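Local atomic coordinates of endo-1,4-b-d-mannanase (Trichoderma reesei, PDB entry 1QNR), a protein that hydrolyses internal beta-1,4-linked mannosidic bonds of mannans as a family 5 glycoside hydrolase with a TIM-barrel catalytic domain. Residues Asp87-Leu92 with Val152-Asn157; Tyr94-Ala99 with Leu104-Pro109; Trp164-Glu169 with Thr185-Tyr190; Asp178-Trp183 with Val200-Glu205. One frame throughout, in Å; residues are numbered along the deposited sequence. Where two conformers were deposited one is given.

Contact 1: residues Asp87-Leu92 with Val152-Asn157; sequences DGLQTL and VSRYAN. With NAG (2-acetamido-2-deoxy-beta-D-glucopyranose), chain G.
Tyr-155 reaches across to Leu-92 with its phenol end, and this is the close-packed part of the contact. The hydroxyl OH of Tyr-155 lies 3.5 Å from CG and 3.4 Å from the backbone C of Leu-92. The two side chains cross at a slant, with CD2 of Leu-92 3.9 Å from ring carbon CE2 of Tyr-155. Leu-92 holds its CG opposite the backbone N (chi1 -172°), which brings CG and CD2 to the phenol. Next to it in the chain, CB of Arg-154 sits 3.5 Å above the plane of the Tyr-155 ring, over its centre. Ile-161 and Trp-164 of strand 161-165 also touch this ring, placing it between helix 90-102 and the barrel wall.

The looser side is formed by Arg-154, which is partly exposed. Its chain bends at chi3, and one guanidinium face lies over CB of Leu-89, offset toward the rim; the nearest approach is 4.1 Å, from NE of Arg-154 to CB of Leu-89. Farther along, Asn-157 is exposed and carries an N-linked sugar through a covalent bond of 1.6 Å from ND2 to C1 of NAG.

Both polar ends converge on OD1 of Asp-93, which accepts a hydrogen bond from Tyr-155 OH and forms a salt bridge with Arg-154 NE. A phenylalanine in place of Tyr-155 lacks the hydroxyl, so OD1 of Asp-93 would probably lose its phenol partner and the packing on CG of Leu-92 would open slightly. The shared oxygen suggests that one carboxylate serves the buried phenol and probably offsets the arginine's charge, linking helix 90-102 to the chain at Arg-154 and Tyr-155.

Contact 2: residues Tyr94-Ala99 with Leu104-Pro109; sequences YVVQSA and LKLIIP
Leu-106 points from its strand into the face of the helix made by Val-95, Val-96 and Ala-99, an outer-layer contact of the (beta/alpha)8 barrel in which helix 90-102 leads directly into strand 105-109. The two short segments run nearly antiparallel, at 149°, with axes 8.9 Å apart at closest approach.

Leu-106 turns CG away from its own carbonyl carbon (chi1 -58°), and its branches fan out over the helix. CD1 does most of the touching, meeting one methyl of each valine: it lies 3.9 Å from CG2 of Val-96 and 4.2 Å from CG1 of Val-95. The methyl CB of Ala-99 fits against the fork, 3.9 Å from CG of Leu-106. Cutting Leu-106 back to alanine removes CG and both methyls, which would probably open a gap facing Val-95, Val-96 and Ala-99. Val-53 of the adjacent strand also touches Leu-106, while Phe-42 of helix 35-47 packs on Val-95 and Leu-104.

At the turn, CB of Leu-104 makes an apolar contact with CB of Ala-99 at 4.3 Å. Main chain closes it: the backbone N of Leu-104 donates to O of Ala-99 over 2.9 Å, nearly straight at 164°.

Contact 3: residues Trp164-Glu169 with Thr185-Tyr190; sequences WELGNE and TSVSQY. With BMA (beta-D-mannopyranose), chain B.
Leu-166 meets Val-187 in a mainly apolar contact inside a beta-alpha-beta unit of the TIM barrel, made of strand 161-165, helix 178-194 and strand 199-201. CD2 of Leu-166 is 3.8 Å from CG1 of Val-187, and the two side chains run past each other in opposite senses. The other branch, CD1 of Leu-166, lies 4.2 Å from CB of Val-187 and equally 4.2 Å from the backbone N of Ser-188. A chi1 of -54° sets CG of Leu-166 beside its own backbone N, with both methyls delivered to the helix.

In the second shell, Trp-183, Ala-184 and Val-200 also touch the leucine, and Tyr-144 of helix 138-155 both packs on Val-187 and hydrogen-bonds to O of Leu-166. OG of Ser-188 turns back to O of Ala-184 and also bonds Ser-234.

The strand has ended at Glu-165, and the loop runs on from Leu-166 through Gly-167 to Asn-168 and Glu-169, an Asn-Glu pair just past the C-terminal end of the strand, where related family 5 enzymes carry their acid/base, so a like role is probable here. The side chain of Glu-169 was modelled in two conformers. In the one described, OE1 bonds NE1 of Trp-114 and OE2 bonds ND1 of His-241; the chain is extended beyond CG, and OE1 of Glu-169 also accepts a 2.8 Å hydrogen bond from O4 of BMA.

Contact 4: residues Asp178-Trp183 with Val200-Glu205; sequences DVIVQW and VTLGDE
Leu-202 brings its two methyls to two residues of the helix, and the contact across the segments is apolar throughout. CD2 of Leu-202 lies 4.3 Å from CG2 of Ile-180, a light touch. The other methyl, CD1, is 4.0 Å from CZ3 of Trp-183 and comes at the edge of the indole, near its plane, not over a face. With CG opposite the backbone N (chi1 180°), the branches of Leu-202 reach the helix although its CB does not aim there; the indole likewise comes nearer only at its far end.

These residues join the helix and second strand of the barrel's beta-alpha-beta unit, strand 161-165, helix 178-194 and strand 199-201, just where the chain leaves strand 199-201 on the way to Glu-205.

Aromatic packing extends outward from the indole, where Tyr-135 meets Trp-183 edge-to-face.

Polar bonds lie to the side of the apolar contact. NE1 of Trp-183 bonds to OE1 of Gln-141. Within the helix, one turn apart at its start, NE2 of Gln-182 donates to OD1 of Asp-178 over 3.0 Å, nearly straight at 173°. The donor arrives on the syn side of the carboxylate, 26° out of its plane, while the oxygen lies close to the amide plane of Gln-182.

Contacts 3 and 4 share helix 178-194, and their centres are only 7 Å apart; strands 161-165 and 199-201 pair between them, with N of Thr-201 3.0 Å from O of Trp-164 in a probable hydrogen bond. Their ends converge on the bound mannose in what is probably the active-site cleft: Glu-205, and Glu-169 in the conformer described, hydrogen-bond to BMA. Contacts 1 and 2 share helix 90-102 and touch where CE1 of Tyr-155 lies 3.8 Å from CG2 of Val-96. Contact 2 joins contact 3 through the sheet, O of Ile-108 being 3.1 Å from N of Glu-165. Contact 1, with the N-linked NAG, lies farthest out, its centre about 17 Å from the chain's centre against 12 to 13 Å for the others.

Contact 1: residues Asp87-Leu92 with Val152-Asn157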
# COMPACT_ATOMS: atom_id res chain seq x y z
N ASP A 87 2.10 -0.70 -23.38
CA ASP A 87 3.15 -0.14 -22.52
C ASP A 87 2.48 0.68 -21.41
O ASP A 87 3.20 1.50 -20.78
CB ASP A 87 4.09 0.74 -23.35
CG ASP A 87 3.41 1.80 -24.21
OD1 ASP A 87 2.17 2.01 -24.24
OD2 ASP A 87 4.15 2.50 -25.00
N GLY A 88 1.20 0.47 -21.15
CA GLY A 88 0.49 1.21 -20.12
C GLY A 88 -0.28 0.35 -19.17
O GLY A 88 0.33 -0.69 -18.71
N LEU A 89 -1.55 0.54 -18.89
CA LEU A 89 -2.30 -0.25 -17.88
C LEU A 89 -2.46 -1.71 -18.24
O LEU A 89 -2.86 -2.46 -17.36
CB LEU A 89 -3.62 0.47 -17.58
CG LEU A 89 -3.49 1.72 -16.71
CD1 LEU A 89 -4.79 2.53 -16.75
CD2 LEU A 89 -3.07 1.40 -15.29
N GLN A 90 -2.22 -2.11 -19.51
CA GLN A 90 -2.22 -3.57 -19.76
C GLN A 90 -1.17 -4.27 -18.97
O GLN A 90 -1.38 -5.52 -18.71
CB GLN A 90 -2.02 -3.79 -21.29
CG GLN A 90 -3.17 -3.29 -22.14
CD GLN A 90 -3.01 -3.58 -23.64
OE1 GLN A 90 -2.41 -4.60 -23.96
NE2 GLN A 90 -3.60 -2.74 -24.46
N THR A 91 -0.05 -3.74 -18.47
CA THR A 91 0.89 -4.42 -17.59
C THR A 91 0.18 -4.69 -16.25
O THR A 91 0.30 -5.80 -15.70
CB THR A 91 2.31 -3.79 -17.29
OG1 THR A 91 2.09 -2.51 -16.62
CG2 THR A 91 2.90 -3.43 -18.66
N LEU A 92 -0.57 -3.68 -15.71
CA LEU A 92 -1.35 -3.96 -14.46
C LEU A 92 -2.50 -4.95 -14.71
O LEU A 92 -2.75 -5.79 -13.78
CB LEU A 92 -1.90 -2.62 -13.94
CG LEU A 92 -2.57 -2.65 -12.55
CD1 LEU A 92 -1.63 -3.13 -11.44
CD2 LEU A 92 -3.09 -1.23 -12.21
N VAL A 152 -10.16 1.97 -11.22
CA VAL A 152 -11.23 1.25 -10.51
C VAL A 152 -12.17 0.57 -11.50
O VAL A 152 -12.56 -0.61 -11.27
CB VAL A 152 -12.02 2.13 -9.54
CG1 VAL A 152 -13.24 1.40 -9.00
CG2 VAL A 152 -11.14 2.61 -8.38
N SER A 153 -12.54 1.28 -12.62
CA SER A 153 -13.52 0.65 -13.52
C SER A 153 -12.94 -0.57 -14.20
O SER A 153 -13.81 -1.43 -14.64
CB SER A 153 -14.01 1.68 -14.53
OG SER A 153 -12.96 2.11 -15.35
N ARG A 154 -11.63 -0.77 -14.29
CA ARG A 154 -11.12 -1.99 -14.91
C ARG A 154 -11.34 -3.22 -14.07
O ARG A 154 -11.45 -4.37 -14.62
CB ARG A 154 -9.56 -1.90 -15.19
CG ARG A 154 -9.29 -0.85 -16.24
CD ARG A 154 -7.78 -0.66 -16.51
NE ARG A 154 -7.26 -1.51 -17.62
CZ ARG A 154 -7.42 -1.20 -18.90
NH1 ARG A 154 -8.04 -0.06 -19.27
NH2 ARG A 154 -6.97 -2.01 -19.86
N TYR A 155 -11.26 -3.09 -12.72
CA TYR A 155 -11.18 -4.28 -11.85
C TYR A 155 -12.30 -4.28 -10.81
O TYR A 155 -12.27 -5.07 -9.86
CB TYR A 155 -9.82 -4.36 -11.12
CG TYR A 155 -8.64 -4.02 -12.04
CD1 TYR A 155 -8.38 -4.79 -13.16
CD2 TYR A 155 -7.76 -2.98 -11.73
CE1 TYR A 155 -7.33 -4.48 -14.06
CE2 TYR A 155 -6.71 -2.69 -12.61
CZ TYR A 155 -6.48 -3.44 -13.72
OH TYR A 155 -5.40 -3.10 -14.53
N ALA A 156 -13.32 -3.39 -10.95
CA ALA A 156 -14.39 -3.25 -9.93
C ALA A 156 -15.10 -4.55 -9.61
O ALA A 156 -15.57 -4.74 -8.46
CB ALA A 156 -15.43 -2.16 -10.33
N ASN A 157 -15.21 -5.53 -10.57
CA ASN A 157 -15.90 -6.77 -10.30
C ASN A 157 -14.98 -7.99 -10.18
O ASN A 157 -15.44 -9.17 -10.11
CB ASN A 157 -16.97 -7.07 -11.38
CG ASN A 157 -17.95 -5.93 -11.48
OD1 ASN A 157 -17.79 -4.81 -12.03
ND2 ASN A 157 -19.15 -6.18 -10.88
C1 NAG G . -20.39 -5.15 -10.77
C2 NAG G . -21.70 -5.87 -11.08
C3 NAG G . -22.77 -4.79 -10.86
C4 NAG G . -22.68 -4.19 -9.44
C5 NAG G . -21.27 -3.59 -9.19
C6 NAG G . -21.09 -3.08 -7.77
C7 NAG G . -22.03 -7.52 -12.87
C8 NAG G . -22.10 -7.72 -14.35
N2 NAG G . -21.62 -6.27 -12.51
O3 NAG G . -24.05 -5.44 -11.03
O4 NAG G . -23.65 -3.09 -9.34
O5 NAG G . -20.33 -4.66 -9.40
O6 NAG G . -19.83 -2.31 -7.70
O7 NAG G . -22.39 -8.31 -12.05

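Contact 2: residues Tyr94-Ala99 with Leu104-Pro109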
# COMPACT_ATOMS: atom_id res chain seq x y z
N TYR A 94 -2.32 -7.68 -16.40
CA TYR A 94 -1.73 -9.01 -16.25
C TYR A 94 -1.48 -9.38 -14.79
O TYR A 94 -1.58 -10.52 -14.35
CB TYR A 94 -0.49 -9.23 -17.17
CG TYR A 94 -0.16 -10.74 -17.19
CD1 TYR A 94 -0.93 -11.62 -17.97
CD2 TYR A 94 0.80 -11.30 -16.36
CE1 TYR A 94 -0.70 -12.99 -17.95
CE2 TYR A 94 1.02 -12.67 -16.34
CZ TYR A 94 0.27 -13.50 -17.13
OH TYR A 94 0.51 -14.88 -17.16
N VAL A 95 -1.03 -8.35 -13.99
CA VAL A 95 -0.87 -8.57 -12.55
C VAL A 95 -2.17 -9.00 -11.90
O VAL A 95 -2.18 -9.93 -11.09
CB VAL A 95 -0.28 -7.27 -11.90
CG1 VAL A 95 -0.23 -7.41 -10.37
CG2 VAL A 95 1.11 -7.01 -12.43
N VAL A 96 -3.27 -8.32 -12.25
CA VAL A 96 -4.57 -8.77 -11.68
C VAL A 96 -4.97 -10.16 -12.22
O VAL A 96 -5.42 -10.98 -11.40
CB VAL A 96 -5.66 -7.74 -12.04
CG1 VAL A 96 -7.05 -8.20 -11.59
CG2 VAL A 96 -5.31 -6.37 -11.44
N GLN A 97 -4.71 -10.47 -13.49
CA GLN A 97 -4.97 -11.80 -14.06
C GLN A 97 -4.20 -12.87 -13.30
O GLN A 97 -4.74 -13.93 -12.93
CB GLN A 97 -4.62 -11.80 -15.59
CG GLN A 97 -4.82 -13.21 -16.19
CD GLN A 97 -4.35 -13.45 -17.59
OE1 GLN A 97 -4.12 -14.65 -18.02
NE2 GLN A 97 -4.19 -12.46 -18.42
N SER A 98 -2.90 -12.62 -13.02
CA SER A 98 -2.03 -13.59 -12.29
C SER A 98 -2.47 -13.74 -10.85
O SER A 98 -2.42 -14.84 -10.23
CB SER A 98 -0.56 -13.11 -12.44
OG SER A 98 0.29 -14.10 -11.84
N ALA A 99 -2.90 -12.63 -10.19
CA ALA A 99 -3.42 -12.75 -8.79
C ALA A 99 -4.66 -13.63 -8.79
O ALA A 99 -4.83 -14.50 -7.90
CB ALA A 99 -3.74 -11.34 -8.25
N LEU A 104 -4.32 -14.92 -5.05
CA LEU A 104 -3.75 -13.82 -4.21
C LEU A 104 -4.67 -12.58 -4.28
O LEU A 104 -5.41 -12.44 -5.27
CB LEU A 104 -2.36 -13.40 -4.78
CG LEU A 104 -1.24 -14.44 -4.57
CD1 LEU A 104 0.02 -14.05 -5.37
CD2 LEU A 104 -0.90 -14.68 -3.09
N LYS A 105 -4.60 -11.73 -3.25
CA LYS A 105 -5.41 -10.49 -3.27
C LYS A 105 -4.43 -9.28 -3.34
O LYS A 105 -3.30 -9.40 -2.82
CB LYS A 105 -6.22 -10.34 -1.95
CG LYS A 105 -7.10 -11.62 -1.69
CD LYS A 105 -8.11 -11.89 -2.79
CE LYS A 105 -9.02 -13.06 -2.36
NZ LYS A 105 -9.86 -13.51 -3.55
N LEU A 106 -4.87 -8.17 -3.92
CA LEU A 106 -3.98 -7.02 -4.10
C LEU A 106 -4.44 -5.70 -3.43
O LEU A 106 -5.64 -5.35 -3.47
CB LEU A 106 -3.94 -6.69 -5.61
CG LEU A 106 -3.48 -7.86 -6.55
CD1 LEU A 106 -3.68 -7.44 -8.01
CD2 LEU A 106 -2.00 -8.16 -6.21
N ILE A 107 -3.48 -5.00 -2.79
CA ILE A 107 -3.76 -3.62 -2.30
C ILE A 107 -3.17 -2.69 -3.36
O ILE A 107 -1.97 -2.84 -3.68
CB ILE A 107 -3.19 -3.38 -0.90
CG1 ILE A 107 -3.93 -4.27 0.10
CG2 ILE A 107 -3.32 -1.86 -0.52
CD1 ILE A 107 -3.41 -4.21 1.57
N ILE A 108 -3.96 -1.72 -3.88
CA ILE A 108 -3.50 -0.87 -4.98
C ILE A 108 -3.71 0.62 -4.72
O ILE A 108 -4.86 1.13 -4.74
CB ILE A 108 -4.25 -1.26 -6.31
CG1 ILE A 108 -4.08 -2.76 -6.63
CG2 ILE A 108 -3.73 -0.39 -7.48
CD1 ILE A 108 -4.76 -3.23 -7.93
N PRO A 109 -2.62 1.36 -4.42
CA PRO A 109 -2.71 2.83 -4.24
C PRO A 109 -2.68 3.56 -5.58
O PRO A 109 -2.02 3.15 -6.54
CB PRO A 109 -1.43 3.19 -3.37
CG PRO A 109 -0.46 2.09 -3.81
CD PRO A 109 -1.30 0.83 -3.99

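Contact 3: residues Trp164-Glu169 with Thr185-Tyr190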
# COMPACT_ATOMS: atom_id res chain seq x y z
N TRP A 164 -8.83 -0.83 -2.41
CA TRP A 164 -8.31 0.39 -3.10
C TRP A 164 -7.66 1.26 -2.01
O TRP A 164 -8.14 1.28 -0.84
CB TRP A 164 -9.47 1.16 -3.73
CG TRP A 164 -10.21 0.39 -4.81
CD1 TRP A 164 -11.52 0.04 -4.80
CD2 TRP A 164 -9.62 -0.14 -6.01
NE1 TRP A 164 -11.83 -0.65 -5.96
CE2 TRP A 164 -10.66 -0.83 -6.68
CE3 TRP A 164 -8.32 -0.16 -6.56
CZ2 TRP A 164 -10.51 -1.45 -7.93
CZ3 TRP A 164 -8.13 -0.84 -7.78
CH2 TRP A 164 -9.22 -1.49 -8.41
N GLU A 165 -6.59 1.97 -2.36
CA GLU A 165 -5.85 2.79 -1.38
C GLU A 165 -5.65 4.15 -2.01
O GLU A 165 -5.22 4.35 -3.16
CB GLU A 165 -4.54 2.05 -1.03
CG GLU A 165 -3.66 2.84 -0.02
CD GLU A 165 -2.63 1.88 0.58
OE1 GLU A 165 -1.57 1.72 -0.07
OE2 GLU A 165 -3.02 1.25 1.63
N LEU A 166 -5.99 5.20 -1.19
CA LEU A 166 -5.98 6.56 -1.77
C LEU A 166 -4.59 6.96 -2.20
O LEU A 166 -4.46 7.59 -3.30
CB LEU A 166 -6.62 7.54 -0.78
CG LEU A 166 -8.04 7.23 -0.26
CD1 LEU A 166 -8.62 8.51 0.41
CD2 LEU A 166 -8.95 6.68 -1.35
N GLY A 167 -3.51 6.67 -1.44
CA GLY A 167 -2.17 6.99 -1.95
C GLY A 167 -1.15 6.23 -1.11
O GLY A 167 -1.45 5.61 -0.07
N ASN A 168 0.11 6.28 -1.61
CA ASN A 168 1.22 5.77 -0.79
C ASN A 168 1.72 6.90 0.14
O ASN A 168 2.34 7.86 -0.36
CB ASN A 168 2.37 5.30 -1.66
CG ASN A 168 3.56 4.79 -0.80
OD1 ASN A 168 3.40 3.94 0.10
ND2 ASN A 168 4.73 5.35 -1.09
N GLU A 169 1.53 6.74 1.45
CA GLU A 169 2.11 7.65 2.49
C GLU A 169 1.69 9.09 2.32
O GLU A 169 2.54 10.00 2.45
CB GLU A 169 3.69 7.55 2.56
CG GLU A 169 4.07 6.05 2.74
CD GLU A 169 5.52 5.86 3.07
OE1 GLU A 169 6.40 6.68 2.75
OE2 GLU A 169 5.82 4.75 3.59
N THR A 185 -12.06 12.00 3.11
CA THR A 185 -13.50 11.76 3.19
C THR A 185 -14.10 11.86 1.80
O THR A 185 -14.88 10.92 1.36
CB THR A 185 -14.12 12.83 4.15
OG1 THR A 185 -13.64 12.64 5.47
CG2 THR A 185 -15.66 12.74 4.18
N SER A 186 -13.86 12.92 1.05
CA SER A 186 -14.44 13.09 -0.29
C SER A 186 -13.96 12.04 -1.29
O SER A 186 -14.79 11.47 -2.07
CB SER A 186 -14.09 14.50 -0.83
OG SER A 186 -14.79 14.66 -2.06
N VAL A 187 -12.63 11.74 -1.31
CA VAL A 187 -12.15 10.78 -2.32
C VAL A 187 -12.65 9.38 -1.98
O VAL A 187 -13.03 8.64 -2.93
CB VAL A 187 -10.61 10.81 -2.44
CG1 VAL A 187 -10.07 9.72 -3.38
CG2 VAL A 187 -10.11 12.19 -2.93
N SER A 188 -12.66 8.96 -0.72
CA SER A 188 -13.16 7.57 -0.43
C SER A 188 -14.64 7.47 -0.75
O SER A 188 -15.08 6.41 -1.18
CB SER A 188 -12.84 7.14 1.01
OG SER A 188 -13.42 8.04 2.02
N GLN A 189 -15.46 8.51 -0.48
CA GLN A 189 -16.86 8.49 -0.96
C GLN A 189 -16.92 8.33 -2.46
O GLN A 189 -17.78 7.54 -2.99
CB GLN A 189 -17.62 9.79 -0.55
CG GLN A 189 -17.96 9.90 0.91
CD GLN A 189 -18.55 11.27 1.27
OE1 GLN A 189 -18.93 12.06 0.37
NE2 GLN A 189 -18.65 11.52 2.55
N TYR A 190 -16.05 8.99 -3.24
CA TYR A 190 -16.04 8.82 -4.71
C TYR A 190 -15.70 7.41 -5.10
O TYR A 190 -16.36 6.80 -5.99
CB TYR A 190 -15.05 9.84 -5.32
CG TYR A 190 -14.90 9.74 -6.83
CD1 TYR A 190 -16.05 9.94 -7.63
CD2 TYR A 190 -13.73 9.45 -7.51
CE1 TYR A 190 -16.05 9.82 -9.03
CE2 TYR A 190 -13.64 9.39 -8.90
CZ TYR A 190 -14.83 9.53 -9.62
OH TYR A 190 -14.76 9.41 -11.02
C1 BMA B . 10.65 9.63 3.83
C2 BMA B . 11.19 9.30 2.41
C3 BMA B . 10.28 8.29 1.72
C4 BMA B . 9.99 7.11 2.64
C5 BMA B . 9.51 7.53 4.03
C6 BMA B . 9.55 6.33 5.04
O2 BMA B . 12.51 8.74 2.50
O3 BMA B . 10.78 7.84 0.49
O4 BMA B . 9.02 6.28 1.97
O5 BMA B . 10.54 8.41 4.63
O6 BMA B . 8.92 6.93 6.18

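Contact 4: residues Asp178-Trp183 with Val200-Glu205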
# COMPACT_ATOMS: atom_id res chain seq x y z
N ASP A 178 -6.86 18.71 9.28
CA ASP A 178 -8.20 18.64 8.64
C ASP A 178 -8.05 18.64 7.12
O ASP A 178 -9.04 18.28 6.43
CB ASP A 178 -9.07 19.87 9.08
CG ASP A 178 -10.52 19.71 8.64
OD1 ASP A 178 -11.15 18.71 9.01
OD2 ASP A 178 -10.99 20.66 7.95
N VAL A 179 -6.94 19.09 6.53
CA VAL A 179 -6.87 19.06 5.04
C VAL A 179 -6.90 17.59 4.58
O VAL A 179 -7.77 17.29 3.71
CB VAL A 179 -5.58 19.71 4.56
CG1 VAL A 179 -5.33 19.63 3.05
CG2 VAL A 179 -5.49 21.21 4.99
N ILE A 180 -6.10 16.72 5.14
CA ILE A 180 -6.21 15.28 4.73
C ILE A 180 -7.47 14.68 5.23
O ILE A 180 -8.08 13.84 4.49
CB ILE A 180 -4.93 14.48 5.16
CG1 ILE A 180 -3.81 14.87 4.17
CG2 ILE A 180 -5.26 12.95 5.17
CD1 ILE A 180 -2.40 14.37 4.53
N VAL A 181 -8.10 15.07 6.37
CA VAL A 181 -9.42 14.46 6.74
C VAL A 181 -10.44 14.79 5.67
O VAL A 181 -11.19 13.88 5.22
CB VAL A 181 -9.87 14.95 8.12
CG1 VAL A 181 -11.30 14.45 8.38
CG2 VAL A 181 -8.96 14.44 9.26
N GLN A 182 -10.57 16.04 5.23
CA GLN A 182 -11.60 16.40 4.25
C GLN A 182 -11.32 15.82 2.88
O GLN A 182 -12.27 15.31 2.23
CB GLN A 182 -11.83 17.96 4.12
CG GLN A 182 -12.31 18.62 5.43
CD GLN A 182 -13.47 17.91 6.09
OE1 GLN A 182 -14.48 17.51 5.43
NE2 GLN A 182 -13.40 17.60 7.39
N TRP A 183 -10.06 15.76 2.44
CA TRP A 183 -9.75 15.14 1.13
C TRP A 183 -10.01 13.63 1.19
O TRP A 183 -10.68 13.08 0.26
CB TRP A 183 -8.24 15.41 0.88
CG TRP A 183 -7.70 14.69 -0.34
CD1 TRP A 183 -7.82 15.09 -1.67
CD2 TRP A 183 -6.93 13.47 -0.36
NE1 TRP A 183 -7.25 14.16 -2.50
CE2 TRP A 183 -6.69 13.15 -1.70
CE3 TRP A 183 -6.48 12.61 0.66
CZ2 TRP A 183 -5.94 12.04 -2.05
CZ3 TRP A 183 -5.72 11.46 0.28
CH2 TRP A 183 -5.47 11.18 -1.09
N VAL A 200 -11.87 0.06 1.10
CA VAL A 200 -11.08 1.25 0.81
C VAL A 200 -10.29 1.64 2.08
O VAL A 200 -10.78 1.59 3.21
CB VAL A 200 -11.97 2.41 0.36
CG1 VAL A 200 -11.22 3.70 -0.03
CG2 VAL A 200 -12.85 2.02 -0.86
N THR A 201 -9.02 2.10 1.86
CA THR A 201 -8.16 2.51 2.98
C THR A 201 -7.30 3.71 2.54
O THR A 201 -7.20 4.02 1.34
CB THR A 201 -7.28 1.33 3.48
OG1 THR A 201 -6.65 1.68 4.75
CG2 THR A 201 -6.23 0.98 2.45
N LEU A 202 -6.69 4.44 3.49
CA LEU A 202 -5.96 5.66 3.18
C LEU A 202 -4.52 5.40 2.66
O LEU A 202 -4.17 6.10 1.67
CB LEU A 202 -5.93 6.54 4.47
CG LEU A 202 -5.19 7.90 4.36
CD1 LEU A 202 -5.67 8.76 3.19
CD2 LEU A 202 -5.34 8.70 5.69
N GLY A 203 -3.75 4.48 3.26
CA GLY A 203 -2.36 4.32 2.84
C GLY A 203 -1.34 5.16 3.63
O GLY A 203 -0.19 5.21 3.23
N ASP A 204 -1.81 5.88 4.65
CA ASP A 204 -0.86 6.65 5.48
C ASP A 204 0.02 5.77 6.32
O ASP A 204 -0.17 4.58 6.59
CB ASP A 204 -1.70 7.63 6.36
CG ASP A 204 -2.56 6.85 7.33
OD1 ASP A 204 -3.38 5.98 6.89
OD2 ASP A 204 -2.44 7.04 8.58
N GLU A 205 1.09 6.46 6.80
CA GLU A 205 2.10 5.83 7.70
C GLU A 205 1.67 5.61 9.13
O GLU A 205 2.35 4.96 9.96
CB GLU A 205 3.35 6.68 7.65
CG GLU A 205 4.00 6.79 6.24
CD GLU A 205 4.97 7.99 6.21
OE1 GLU A 205 4.36 9.07 5.93
OE2 GLU A 205 6.20 7.94 6.49